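Local coordinates for protein NDP-N-acetyl-D-galactosaminuronic acid dehydrogenase (Methanosarcina mazei Go1, PDB 3G79) that probably catalyses the two-step, NAD-dependent oxidation of UDP-N-acetyl-D-mannosamine to UDP-N-acetyl-D-mannosaminuronate, as a member of the UDP-glucose/GDP-mannose dehydrogenase family, at residues Lys235-Thr240 against Cys293-Thr298; Lys59-Asn64 against Phe90-Pro94; Asn443-Gly449 against Gly462-Ile468; Ala170-Leu176 against Ile202-Ser206; Arg193-Val199 against Leu218-Ile224. All coordinates share one frame; numbering follows the deposited sequence.

Contact 1. Residues Lys235-Thr240 against Cys293-Thr298; sequences KTAENT and CLTKDT
The helical turns 235-240 and 293-298 approach to 8.1 Å between their axes, with 118° between their N-to-C directions, and the backbones come nearest at T236-D297 and N239-L294, where the CA atoms are 5.1 Å apart. D297 is the knob of this crossing: its side chain enters a hole formed by K235, T236, N239 and T240. Its OD2 accepts from N239 ND2, in a bond modelled so short that its details are doubtful; the amide and carboxylate planes stand 50° apart. The K235 chain, bent at chi2 (76°), passes across D297 at about a right angle. Its NZ lies 3.2 Å from D297 OD2 in a salt bridge whose hydrogen bond is weak, and uncertain because NZ is too close to C293 SG in the model. Beside this polar group, L294 CD2 touches N239 O at 3.4 Å, and T240 OG1 meets T298 CG2 at 3.3 Å. C293, K235, N239 and D297 together match the Cys, Lys, Asn and Asp of the active site in UDP-glucose dehydrogenases, so this is probably the catalytic site. Y322 of helix 321-345 covers T240 and T298, while on helix 228-258 E238 O accepts from R280 of the second subunit.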
# COMPACT_ATOMS: atom_id res chain seq x y z
N LYS A 235 5.31 -1.47 -15.31
CA LYS A 235 6.47 -2.04 -14.65
C LYS A 235 7.20 -1.10 -13.70
O LYS A 235 7.69 -1.53 -12.65
CB LYS A 235 7.41 -2.71 -15.69
CG LYS A 235 8.85 -2.32 -15.63
CD LYS A 235 9.66 -2.95 -14.51
CE LYS A 235 11.07 -2.26 -14.63
NZ LYS A 235 12.18 -2.72 -13.77
N THR A 236 7.27 0.20 -14.02
CA THR A 236 7.91 1.10 -13.05
C THR A 236 6.99 1.27 -11.85
O THR A 236 7.45 1.13 -10.72
CB THR A 236 8.44 2.48 -13.62
OG1 THR A 236 7.34 3.34 -13.91
CG2 THR A 236 9.29 2.30 -14.86
N ALA A 237 5.70 1.49 -12.09
CA ALA A 237 4.71 1.62 -11.01
C ALA A 237 4.70 0.43 -10.08
O ALA A 237 4.46 0.60 -8.88
CB ALA A 237 3.32 1.83 -11.55
N GLU A 238 4.96 -0.78 -10.59
CA GLU A 238 4.92 -1.91 -9.64
C GLU A 238 6.08 -1.87 -8.66
O GLU A 238 5.91 -2.16 -7.49
CB GLU A 238 4.65 -3.30 -10.26
CG GLU A 238 5.24 -3.60 -11.60
CD GLU A 238 4.49 -4.71 -12.35
OE1 GLU A 238 3.27 -4.61 -12.57
OE2 GLU A 238 5.14 -5.67 -12.78
N ASN A 239 7.25 -1.46 -9.13
CA ASN A 239 8.38 -1.33 -8.24
C ASN A 239 8.25 -0.13 -7.33
O ASN A 239 8.49 -0.23 -6.15
CB ASN A 239 9.64 -1.29 -9.07
CG ASN A 239 9.83 -2.58 -9.82
OD1 ASN A 239 9.66 -3.65 -9.26
ND2 ASN A 239 10.16 -2.49 -11.11
N THR A 240 7.85 1.00 -7.88
CA THR A 240 7.57 2.20 -7.10
C THR A 240 6.57 1.97 -5.90
O THR A 240 6.85 2.32 -4.74
CB THR A 240 7.09 3.30 -8.09
OG1 THR A 240 8.22 3.71 -8.89
CG2 THR A 240 6.49 4.51 -7.36
N CYS A 293 15.53 -2.40 -9.99
CA CYS A 293 14.14 -1.93 -10.14
C CYS A 293 13.69 -1.06 -8.97
O CYS A 293 13.52 0.13 -9.13
CB CYS A 293 13.20 -3.13 -10.34
SG CYS A 293 13.50 -3.91 -11.95
N LEU A 294 13.56 -1.68 -7.80
CA LEU A 294 13.14 -1.03 -6.57
C LEU A 294 13.84 0.27 -6.20
O LEU A 294 13.23 1.12 -5.57
CB LEU A 294 13.26 -2.03 -5.40
CG LEU A 294 12.06 -2.90 -5.07
CD1 LEU A 294 12.40 -3.90 -3.96
CD2 LEU A 294 10.90 -2.02 -4.64
N THR A 295 15.12 0.40 -6.55
CA THR A 295 15.91 1.60 -6.23
C THR A 295 15.90 2.66 -7.36
O THR A 295 16.28 3.80 -7.15
CB THR A 295 17.41 1.24 -5.88
OG1 THR A 295 17.99 0.40 -6.88
CG2 THR A 295 17.53 0.51 -4.57
N LYS A 296 15.47 2.30 -8.56
CA LYS A 296 15.74 3.15 -9.72
C LYS A 296 14.50 3.55 -10.46
O LYS A 296 14.49 4.56 -11.15
CB LYS A 296 16.69 2.47 -10.69
CG LYS A 296 18.09 2.80 -10.40
CD LYS A 296 18.94 1.57 -10.39
CE LYS A 296 19.23 1.04 -11.79
NZ LYS A 296 20.62 0.48 -11.80
N ASP A 297 13.47 2.74 -10.35
CA ASP A 297 12.29 2.95 -11.13
C ASP A 297 11.64 4.30 -10.84
O ASP A 297 11.11 4.90 -11.74
CB ASP A 297 11.29 1.77 -10.96
CG ASP A 297 11.63 0.56 -11.87
OD1 ASP A 297 12.71 0.56 -12.52
OD2 ASP A 297 10.82 -0.40 -11.96
N THR A 298 11.67 4.81 -9.61
CA THR A 298 10.83 5.97 -9.42
C THR A 298 11.46 7.17 -10.08
O THR A 298 10.75 8.09 -10.43
CB THR A 298 10.36 6.27 -7.95
OG1 THR A 298 11.02 7.43 -7.42
CG2 THR A 298 10.51 5.13 -7.03

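Contact 2. Residues Lys59-Asn64 against Phe90-Pro94; sequences KIEMLN and FECTP
C92 N donates to N64 OD1 over 3.1 Å in a nearly straight bond (166° at the hydrogen), and the same side-chain amide returns a bond from N64 ND2 to C92 O, also 3.1 Å. One asparagine amide thus holds both polar backbone atoms of a single strand residue. The two bonds differ in quality. ND2 meets a lone pair of C92 O in the carbonyl plane, but the bond is more bent (137° at the hydrogen) and the acceptor is lifted out of the amide plane; the N-H of C92 in turn approaches OD1 tilted from the plane of that carbonyl. Strand 90-93 is the outermost on its side of the Rossmann-type sheet. E91 and T93 pair through their backbones with strand 45-49, so the N64 amide supplies partners to C92 on the edge facing away from strand 45-49.

Apolar packing follows on the same side of the strand. C92 holds SG opposite its backbone N (chi1 -167°), which directs the sulfur to the helix; L63 CD1 rests on SG at 3.6 Å, and I60 CA also lies close to it. The other methyl of L63, CD2, reaches F90 CE2 obliquely at 4.1 Å. Fully extended about chi2, I60 carries CD1 across the proline ring to 3.8 Å from P94 CD, while its CG2 stands 3.4 Å from C92 O.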
# COMPACT_ATOMS: atom_id res chain seq x y z
N LYS A 59 25.12 -21.25 -30.65
CA LYS A 59 23.69 -21.39 -30.34
C LYS A 59 22.87 -21.70 -31.58
O LYS A 59 21.88 -22.45 -31.52
CB LYS A 59 23.17 -20.12 -29.69
CG LYS A 59 24.11 -19.55 -28.65
CD LYS A 59 23.39 -19.04 -27.44
CE LYS A 59 23.21 -17.56 -27.47
NZ LYS A 59 23.19 -16.97 -26.10
N ILE A 60 23.31 -21.17 -32.73
CA ILE A 60 22.65 -21.45 -33.99
C ILE A 60 22.58 -22.96 -34.16
O ILE A 60 21.49 -23.54 -34.32
CB ILE A 60 23.35 -20.78 -35.20
CG1 ILE A 60 23.59 -19.29 -34.97
CG2 ILE A 60 22.54 -21.00 -36.51
CD1 ILE A 60 24.27 -18.61 -36.13
N GLU A 61 23.74 -23.62 -34.10
CA GLU A 61 23.78 -25.05 -34.37
C GLU A 61 23.23 -25.86 -33.21
O GLU A 61 22.54 -26.86 -33.43
CB GLU A 61 25.19 -25.50 -34.76
N MET A 62 23.55 -25.46 -31.98
CA MET A 62 23.00 -26.15 -30.83
C MET A 62 21.47 -26.17 -30.94
O MET A 62 20.87 -27.25 -31.05
CB MET A 62 23.42 -25.51 -29.49
CG MET A 62 24.64 -26.10 -28.86
SD MET A 62 24.82 -25.55 -27.15
CE MET A 62 23.93 -26.85 -26.31
N LEU A 63 20.86 -24.98 -30.95
CA LEU A 63 19.42 -24.84 -31.04
C LEU A 63 18.84 -25.66 -32.17
O LEU A 63 17.77 -26.27 -32.02
CB LEU A 63 19.02 -23.39 -31.23
CG LEU A 63 18.98 -22.49 -30.00
CD1 LEU A 63 19.00 -21.04 -30.47
CD2 LEU A 63 17.75 -22.79 -29.19
N ASN A 64 19.53 -25.66 -33.32
CA ASN A 64 19.01 -26.38 -34.47
C ASN A 64 19.16 -27.90 -34.40
O ASN A 64 18.69 -28.63 -35.30
CB ASN A 64 19.57 -25.82 -35.78
CG ASN A 64 18.79 -24.62 -36.29
OD1 ASN A 64 17.63 -24.40 -35.92
ND2 ASN A 64 19.42 -23.84 -37.15
N PHE A 90 10.57 -24.24 -35.75
CA PHE A 90 11.54 -23.31 -35.22
C PHE A 90 12.91 -23.55 -35.83
O PHE A 90 13.31 -24.68 -36.08
CB PHE A 90 11.60 -23.42 -33.70
CG PHE A 90 12.70 -22.61 -33.09
CD1 PHE A 90 12.59 -21.23 -32.98
CD2 PHE A 90 13.86 -23.22 -32.64
CE1 PHE A 90 13.60 -20.48 -32.43
CE2 PHE A 90 14.88 -22.44 -32.06
CZ PHE A 90 14.73 -21.08 -31.97
N GLU A 91 13.61 -22.45 -36.07
CA GLU A 91 14.93 -22.47 -36.68
C GLU A 91 15.65 -21.21 -36.23
O GLU A 91 15.04 -20.14 -36.15
CB GLU A 91 14.81 -22.45 -38.21
CG GLU A 91 16.15 -22.52 -38.93
CD GLU A 91 16.05 -22.15 -40.40
OE1 GLU A 91 17.12 -21.98 -41.04
OE2 GLU A 91 14.89 -22.02 -40.89
N CYS A 92 16.93 -21.36 -35.91
CA CYS A 92 17.80 -20.25 -35.58
C CYS A 92 18.65 -19.91 -36.80
O CYS A 92 19.23 -20.80 -37.44
CB CYS A 92 18.66 -20.62 -34.38
SG CYS A 92 19.56 -19.28 -33.56
N THR A 93 18.70 -18.63 -37.14
CA THR A 93 19.45 -18.14 -38.29
C THR A 93 20.16 -16.82 -37.99
O THR A 93 19.63 -16.00 -37.22
CB THR A 93 18.57 -18.02 -39.55
OG1 THR A 93 19.38 -17.74 -40.72
CG2 THR A 93 17.48 -16.93 -39.38
N PRO A 94 21.39 -16.65 -38.55
CA PRO A 94 22.26 -15.43 -38.51
C PRO A 94 21.82 -14.39 -39.54
O PRO A 94 22.36 -13.27 -39.62
CB PRO A 94 23.63 -16.00 -38.89
CG PRO A 94 23.28 -17.17 -39.84
CD PRO A 94 22.12 -17.81 -39.13

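Contact 3. Residues Asn443-Gly449 against Gly462-Ile468; sequences NPVIIDG and GFVYKGI
The F463 ring has P444 CG over one face, 3.8 Å from the centroid and 16° off the ring normal, a CH-pi contact displaced toward the rim. It flanks a beta-alpha-beta unit of strand 445-448, helix 455-459 and strand 464-467, the last of these ending the parallel sheet of the C-terminal domain. The backbone carbon of V445 sits at the edge of the F463 ring, and F458 meets it edge-to-face; I446 CG2 approaches obliquely at 3.7 Å from CD2. The Y465 ring receives the same I446 methyl at its own edge, so CG2 is shared by two aromatics. Five backbone bonds alternate across the pair, from V464 N to P444 O through to I468 N to D448 O. On the opposite face from I446 and Y465, I447 CG1 lies alongside K466 CB at 3.9 Å. The outer edge of strand 464-467 binds tag histidines: G467 N donates to H474 and Y465 N to H476. Beyond the ladder, N443 ND2 donates to an in-plane lone pair of G462 O over 2.7 Å.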
# COMPACT_ATOMS: atom_id res chain seq x y z
N ASN A 443 29.72 -7.82 27.66
CA ASN A 443 28.54 -7.22 27.08
C ASN A 443 28.71 -6.98 25.61
O ASN A 443 28.96 -5.83 25.20
CB ASN A 443 28.21 -5.93 27.79
CG ASN A 443 27.84 -6.16 29.22
OD1 ASN A 443 28.34 -5.47 30.10
ND2 ASN A 443 26.97 -7.12 29.48
N PRO A 444 28.58 -8.05 24.80
CA PRO A 444 28.61 -7.86 23.37
C PRO A 444 27.31 -7.28 22.88
O PRO A 444 26.24 -7.45 23.51
CB PRO A 444 28.81 -9.26 22.80
CG PRO A 444 28.42 -10.19 23.84
CD PRO A 444 28.29 -9.45 25.15
N VAL A 445 27.44 -6.58 21.77
CA VAL A 445 26.41 -5.79 21.17
C VAL A 445 25.92 -6.55 19.95
O VAL A 445 26.74 -6.96 19.13
CB VAL A 445 27.02 -4.43 20.80
CG1 VAL A 445 26.33 -3.82 19.59
CG2 VAL A 445 27.00 -3.46 22.04
N ILE A 446 24.60 -6.78 19.87
CA ILE A 446 23.93 -7.31 18.67
C ILE A 446 22.88 -6.31 18.18
O ILE A 446 22.05 -5.88 18.95
CB ILE A 446 23.30 -8.76 18.90
CG1 ILE A 446 22.64 -9.31 17.64
CG2 ILE A 446 22.25 -8.78 19.97
CD1 ILE A 446 23.43 -10.35 16.96
N ILE A 447 22.94 -5.96 16.89
CA ILE A 447 21.96 -5.06 16.20
C ILE A 447 21.30 -5.80 15.01
O ILE A 447 21.99 -6.26 14.09
CB ILE A 447 22.68 -3.79 15.64
CG1 ILE A 447 22.99 -2.76 16.74
CG2 ILE A 447 21.74 -3.01 14.78
CD1 ILE A 447 24.01 -3.10 17.69
N ASP A 448 19.98 -5.93 15.05
CA ASP A 448 19.18 -6.74 14.09
C ASP A 448 18.40 -5.92 13.08
O ASP A 448 17.49 -5.17 13.43
CB ASP A 448 18.15 -7.61 14.84
CG ASP A 448 17.50 -8.69 13.94
OD1 ASP A 448 18.04 -8.97 12.85
OD2 ASP A 448 16.47 -9.28 14.33
N GLY A 449 18.74 -6.08 11.81
CA GLY A 449 18.09 -5.33 10.74
C GLY A 449 16.98 -6.12 10.05
O GLY A 449 16.19 -5.56 9.26
N GLY A 462 23.50 -11.24 28.61
CA GLY A 462 24.40 -10.11 28.75
C GLY A 462 24.50 -9.12 27.59
O GLY A 462 25.14 -8.05 27.73
N PHE A 463 23.90 -9.45 26.44
CA PHE A 463 24.05 -8.62 25.24
C PHE A 463 23.42 -7.28 25.39
O PHE A 463 22.54 -7.10 26.25
CB PHE A 463 23.37 -9.26 24.05
CG PHE A 463 24.18 -10.25 23.37
CD1 PHE A 463 24.22 -11.56 23.83
CD2 PHE A 463 24.88 -9.92 22.23
CE1 PHE A 463 24.99 -12.54 23.14
CE2 PHE A 463 25.63 -10.88 21.54
CZ PHE A 463 25.68 -12.19 21.98
N VAL A 464 23.83 -6.35 24.54
CA VAL A 464 23.10 -5.12 24.38
C VAL A 464 22.45 -5.15 23.01
O VAL A 464 23.16 -5.25 21.99
CB VAL A 464 24.01 -3.91 24.44
CG1 VAL A 464 23.16 -2.62 24.31
CG2 VAL A 464 24.85 -3.91 25.72
N TYR A 465 21.11 -5.04 22.99
CA TYR A 465 20.30 -5.35 21.79
C TYR A 465 19.64 -4.17 21.17
O TYR A 465 19.17 -3.31 21.85
CB TYR A 465 19.22 -6.37 22.13
CG TYR A 465 18.15 -6.54 21.08
CD1 TYR A 465 18.25 -7.54 20.10
CD2 TYR A 465 17.04 -5.69 21.05
CE1 TYR A 465 17.26 -7.70 19.12
CE2 TYR A 465 16.06 -5.82 20.06
CZ TYR A 465 16.16 -6.83 19.11
OH TYR A 465 15.19 -6.98 18.10
N LYS A 466 19.56 -4.16 19.85
CA LYS A 466 18.78 -3.20 19.07
C LYS A 466 18.26 -3.95 17.85
O LYS A 466 18.95 -4.83 17.27
CB LYS A 466 19.66 -2.08 18.57
CG LYS A 466 20.28 -1.25 19.65
CD LYS A 466 19.38 -0.17 20.15
CE LYS A 466 20.15 0.73 21.13
NZ LYS A 466 19.33 1.79 21.84
N GLY A 467 17.03 -3.63 17.47
CA GLY A 467 16.44 -4.17 16.25
C GLY A 467 15.63 -3.07 15.62
O GLY A 467 15.10 -2.20 16.33
N ILE A 468 15.50 -3.09 14.30
CA ILE A 468 14.59 -2.14 13.65
C ILE A 468 13.18 -2.16 14.27
O ILE A 468 12.58 -3.22 14.54
CB ILE A 468 14.59 -2.26 12.11
CG1 ILE A 468 15.82 -1.53 11.56
CG2 ILE A 468 13.34 -1.64 11.47
CD1 ILE A 468 15.88 -1.47 10.05

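Contact 4. Residues Ala170-Leu176 against Ile202-Ser206; sequences AGEDFAL and IDEAS
Among the polar contacts, L176 N donates to S206 OG over 3.2 Å, and the hydroxyl donates a hydrogen bond to D203 OD2 at 2.6 Å, nearly in line with the C-O bond of the carboxylate. OG is therefore both acceptor and donor, its rotation fixed by these two partners. D203 OD2 also accepts from S206 N, on its anti side. A second bond across the contact, I202 N to L176 O, is 3.0 Å long with 155° at the hydrogen. D203 is at the N-cap of helix 204-214, and its bond from S206 N caps the helix, at the point where the chain leaves strand 197-201, which runs antiparallel to strand 175-178 in the sheet of the NAD-binding domain.

The apolar contacts centre on I202. With CG1 between its backbone N and carbonyl carbon (chi1 67°), I202 carries CD1 to A170 CB at 3.6 Å and L176 CB at 3.7 Å; its CG2 touches L176 CD1 at 3.8 Å. In close steric contact, D203 OD1 comes within 3.1 Å of G171 CA, where G171 has positive phi and no side chain to intervene.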
# COMPACT_ATOMS: atom_id res chain seq x y z
N ALA A 170 5.25 4.33 -38.11
CA ALA A 170 4.61 3.54 -37.09
C ALA A 170 3.15 3.96 -36.93
O ALA A 170 2.84 5.12 -36.76
CB ALA A 170 5.37 3.68 -35.79
N GLY A 171 2.24 3.00 -36.99
CA GLY A 171 0.85 3.28 -36.67
C GLY A 171 0.14 3.62 -37.94
O GLY A 171 -1.04 3.97 -37.94
N GLU A 172 0.88 3.58 -39.03
CA GLU A 172 0.26 3.70 -40.33
C GLU A 172 0.75 2.53 -41.14
O GLU A 172 -0.05 1.69 -41.53
CB GLU A 172 0.63 5.01 -41.02
CG GLU A 172 0.51 6.25 -40.18
CD GLU A 172 1.14 7.44 -40.87
OE1 GLU A 172 1.09 7.47 -42.12
OE2 GLU A 172 1.68 8.35 -40.17
N ASP A 173 2.06 2.44 -41.37
CA ASP A 173 2.63 1.37 -42.19
C ASP A 173 2.86 0.07 -41.45
O ASP A 173 2.72 -0.99 -42.02
CB ASP A 173 3.94 1.83 -42.85
CG ASP A 173 3.73 3.00 -43.79
OD1 ASP A 173 4.41 4.04 -43.65
OD2 ASP A 173 2.86 2.88 -44.68
N PHE A 174 3.23 0.14 -40.18
CA PHE A 174 3.50 -1.05 -39.40
C PHE A 174 2.98 -0.83 -37.98
O PHE A 174 2.68 0.31 -37.58
CB PHE A 174 4.99 -1.41 -39.45
CG PHE A 174 5.89 -0.38 -38.82
CD1 PHE A 174 6.17 -0.42 -37.45
CD2 PHE A 174 6.48 0.62 -39.59
CE1 PHE A 174 7.00 0.51 -36.84
CE2 PHE A 174 7.32 1.58 -38.99
CZ PHE A 174 7.58 1.52 -37.60
N ALA A 175 2.83 -1.94 -37.24
CA ALA A 175 2.26 -1.95 -35.90
C ALA A 175 3.39 -2.08 -34.86
O ALA A 175 4.37 -2.81 -35.08
CB ALA A 175 1.29 -3.12 -35.80
N LEU A 176 3.24 -1.39 -33.72
CA LEU A 176 4.29 -1.33 -32.72
C LEU A 176 3.70 -1.51 -31.34
O LEU A 176 2.79 -0.79 -30.96
CB LEU A 176 4.95 0.03 -32.75
CG LEU A 176 6.44 0.28 -32.52
CD1 LEU A 176 6.70 1.74 -32.12
CD2 LEU A 176 7.21 -0.67 -31.67
N ILE A 202 0.99 1.21 -29.66
CA ILE A 202 1.06 2.66 -29.83
C ILE A 202 -0.27 3.31 -30.30
O ILE A 202 -0.41 4.53 -30.31
CB ILE A 202 2.21 3.08 -30.78
CG1 ILE A 202 1.94 2.60 -32.21
CG2 ILE A 202 3.52 2.56 -30.28
CD1 ILE A 202 2.95 3.12 -33.23
N ASP A 203 -1.20 2.45 -30.72
CA ASP A 203 -2.56 2.79 -31.09
C ASP A 203 -3.34 1.51 -30.95
O ASP A 203 -2.73 0.45 -30.75
CB ASP A 203 -2.68 3.32 -32.53
CG ASP A 203 -1.75 2.61 -33.52
OD1 ASP A 203 -1.34 3.30 -34.46
OD2 ASP A 203 -1.46 1.40 -33.40
N GLU A 204 -4.67 1.61 -31.02
CA GLU A 204 -5.54 0.46 -30.79
C GLU A 204 -5.31 -0.66 -31.79
O GLU A 204 -5.37 -1.83 -31.44
CB GLU A 204 -7.02 0.88 -30.77
CG GLU A 204 -7.26 2.26 -30.12
CD GLU A 204 -7.68 2.23 -28.64
OE1 GLU A 204 -7.40 3.24 -27.94
OE2 GLU A 204 -8.31 1.25 -28.17
N ALA A 205 -4.97 -0.30 -33.02
CA ALA A 205 -4.68 -1.29 -34.05
C ALA A 205 -3.50 -2.19 -33.69
O ALA A 205 -3.57 -3.42 -33.89
CB ALA A 205 -4.47 -0.61 -35.40
N SER A 206 -2.41 -1.60 -33.17
CA SER A 206 -1.18 -2.37 -32.81
C SER A 206 -1.40 -3.19 -31.55
O SER A 206 -0.93 -4.32 -31.44
CB SER A 206 0.02 -1.44 -32.56
OG SER A 206 0.21 -0.52 -33.62

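Contact 5. Residues Arg193-Val199 against Leu218-Ile224; sequences REHDRIV and LTVGQVI
R197 O accepts from I224 N over 2.7 Å in an almost straight bond (173°), and V199 N returns one to I224 O at 2.9 Å; these mark the parallel pairing of strands 197-201 and 223-227, which helix 204-214 connects in a beta-alpha-beta unit. On this packed side, I198 CD1 lies alongside I224 CB at 3.9 Å, with G269 and T268 of the second subunit beyond. G221 also fits closely, its CA 3.1 Å from E194 O, with no room for a side chain. The other end is looser: V220 CG1 lies across E194 CB at 3.8 Å, and T219 OG1 lies 3.7 Å from R193 CB, all three of E194, T219 and V220 being exposed. D196 OD2 takes Q222 N at 2.7 Å on its anti side, extending the ladder with a side chain. R193 O, at the end of helix 188-194, receives both T219 N and G221 N, each at 3.1 Å, which would probably offset the partial negative charge there.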
# COMPACT_ATOMS: atom_id res chain seq x y z
N ARG A 193 3.62 -18.40 -19.39
CA ARG A 193 2.29 -19.01 -19.59
C ARG A 193 1.24 -18.59 -18.56
O ARG A 193 0.09 -18.45 -18.91
CB ARG A 193 2.37 -20.54 -19.51
CG ARG A 193 3.04 -21.22 -20.68
CD ARG A 193 3.31 -22.72 -20.41
NE ARG A 193 3.51 -23.43 -21.66
CZ ARG A 193 4.30 -24.48 -21.83
NH1 ARG A 193 5.00 -24.96 -20.82
NH2 ARG A 193 4.39 -25.07 -23.02
N GLU A 194 1.63 -18.45 -17.29
CA GLU A 194 0.64 -18.26 -16.21
C GLU A 194 0.53 -16.79 -15.73
O GLU A 194 -0.52 -16.35 -15.26
CB GLU A 194 0.90 -19.22 -15.06
CG GLU A 194 0.83 -20.72 -15.50
CD GLU A 194 1.44 -21.72 -14.54
OE1 GLU A 194 1.89 -21.32 -13.45
OE2 GLU A 194 1.48 -22.94 -14.88
N HIS A 195 1.61 -16.04 -15.89
CA HIS A 195 1.58 -14.62 -15.60
C HIS A 195 0.73 -13.86 -16.63
O HIS A 195 0.89 -14.04 -17.83
CB HIS A 195 3.01 -14.08 -15.60
CG HIS A 195 3.83 -14.48 -14.41
ND1 HIS A 195 3.41 -15.41 -13.46
CD2 HIS A 195 5.05 -14.06 -14.00
CE1 HIS A 195 4.33 -15.53 -12.52
NE2 HIS A 195 5.34 -14.73 -12.83
N ASP A 196 -0.19 -13.03 -16.16
CA ASP A 196 -0.90 -12.11 -17.04
C ASP A 196 0.15 -11.31 -17.75
O ASP A 196 1.22 -11.11 -17.21
CB ASP A 196 -1.80 -11.16 -16.24
CG ASP A 196 -3.00 -11.86 -15.63
OD1 ASP A 196 -3.52 -11.34 -14.63
OD2 ASP A 196 -3.43 -12.93 -16.13
N ARG A 197 -0.13 -10.91 -18.98
CA ARG A 197 0.88 -10.33 -19.86
C ARG A 197 0.42 -8.94 -20.25
O ARG A 197 -0.64 -8.78 -20.89
CB ARG A 197 1.03 -11.24 -21.09
CG ARG A 197 2.18 -10.92 -22.08
CD ARG A 197 3.51 -11.13 -21.38
NE ARG A 197 4.59 -10.55 -22.14
CZ ARG A 197 5.32 -11.19 -23.06
NH1 ARG A 197 5.11 -12.47 -23.29
NH2 ARG A 197 6.28 -10.55 -23.73
N ILE A 198 1.17 -7.93 -19.84
CA ILE A 198 0.85 -6.54 -20.23
C ILE A 198 1.22 -6.36 -21.72
O ILE A 198 2.34 -6.69 -22.16
CB ILE A 198 1.68 -5.56 -19.40
CG1 ILE A 198 1.60 -5.87 -17.89
CG2 ILE A 198 1.40 -4.13 -19.77
CD1 ILE A 198 0.24 -5.94 -17.27
N VAL A 199 0.27 -5.88 -22.53
CA VAL A 199 0.57 -5.71 -23.95
C VAL A 199 0.03 -4.36 -24.31
O VAL A 199 -1.18 -4.14 -24.19
CB VAL A 199 -0.08 -6.81 -24.84
CG1 VAL A 199 0.04 -6.50 -26.34
CG2 VAL A 199 0.57 -8.15 -24.55
N LEU A 218 -0.61 -18.16 -23.83
CA LEU A 218 -1.12 -18.09 -22.46
C LEU A 218 -1.99 -19.28 -22.15
O LEU A 218 -2.83 -19.67 -22.94
CB LEU A 218 -1.94 -16.81 -22.26
CG LEU A 218 -1.08 -15.56 -22.38
CD1 LEU A 218 -1.96 -14.34 -22.58
CD2 LEU A 218 -0.18 -15.42 -21.19
N THR A 219 -1.79 -19.87 -20.98
CA THR A 219 -2.61 -20.97 -20.51
C THR A 219 -2.95 -20.62 -19.09
O THR A 219 -2.23 -21.04 -18.21
CB THR A 219 -1.76 -22.22 -20.30
OG1 THR A 219 -0.97 -22.03 -19.12
CG2 THR A 219 -0.83 -22.53 -21.45
N VAL A 220 -3.96 -19.83 -18.81
CA VAL A 220 -4.14 -19.44 -17.41
C VAL A 220 -3.82 -18.00 -17.21
O VAL A 220 -4.57 -17.29 -16.55
CB VAL A 220 -3.27 -20.26 -16.42
CG1 VAL A 220 -2.90 -19.44 -15.20
CG2 VAL A 220 -4.03 -21.48 -15.92
N GLY A 221 -2.66 -17.58 -17.72
CA GLY A 221 -2.36 -16.17 -17.77
C GLY A 221 -3.38 -15.49 -18.67
O GLY A 221 -3.98 -16.13 -19.53
N GLN A 222 -3.60 -14.20 -18.46
CA GLN A 222 -4.42 -13.44 -19.40
C GLN A 222 -3.68 -12.19 -19.85
O GLN A 222 -2.85 -11.63 -19.12
CB GLN A 222 -5.72 -12.96 -18.75
CG GLN A 222 -6.70 -14.00 -18.23
CD GLN A 222 -8.07 -13.37 -17.92
OE1 GLN A 222 -9.07 -13.66 -18.59
NE2 GLN A 222 -8.10 -12.45 -16.94
N VAL A 223 -4.03 -11.75 -21.05
CA VAL A 223 -3.48 -10.55 -21.65
C VAL A 223 -4.14 -9.32 -21.04
O VAL A 223 -5.35 -9.29 -20.82
CB VAL A 223 -3.63 -10.62 -23.19
CG1 VAL A 223 -3.62 -9.28 -23.80
CG2 VAL A 223 -2.53 -11.41 -23.77
N ILE A 224 -3.33 -8.32 -20.71
CA ILE A 224 -3.86 -7.05 -20.17
C ILE A 224 -3.51 -5.99 -21.20
O ILE A 224 -2.34 -5.61 -21.31
CB ILE A 224 -3.29 -6.70 -18.79
CG1 ILE A 224 -3.55 -7.83 -17.79
CG2 ILE A 224 -3.89 -5.35 -18.28
CD1 ILE A 224 -3.67 -7.36 -16.31

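Along the chain contact 2 comes first, then contacts 4 and 5 with alternating segments, then contact 1, then contact 3. Contacts 2, 4 and 5 share the eight-stranded sheet of the NAD-binding domain: contacts 2 and 5 at its outer strands 90-93 and 223-227, contact 4 at strand 175-178, next to 197-201. Centres of contacts 2 and 4 are about 30 Å apart, those of 4 and 5 about 22 Å. Strand 223-227 leads into helix 228-258, which carries contact 1, about 6 Å from contact 5 between nearest atoms. Contact 3 lies in the separate parallel sheet, about 57 Å from contact 2 between centres. The probable active site at contact 1 thus lies between the NAD-binding and probable UDP-binding domains, and meets the second subunit, as contact 5 does.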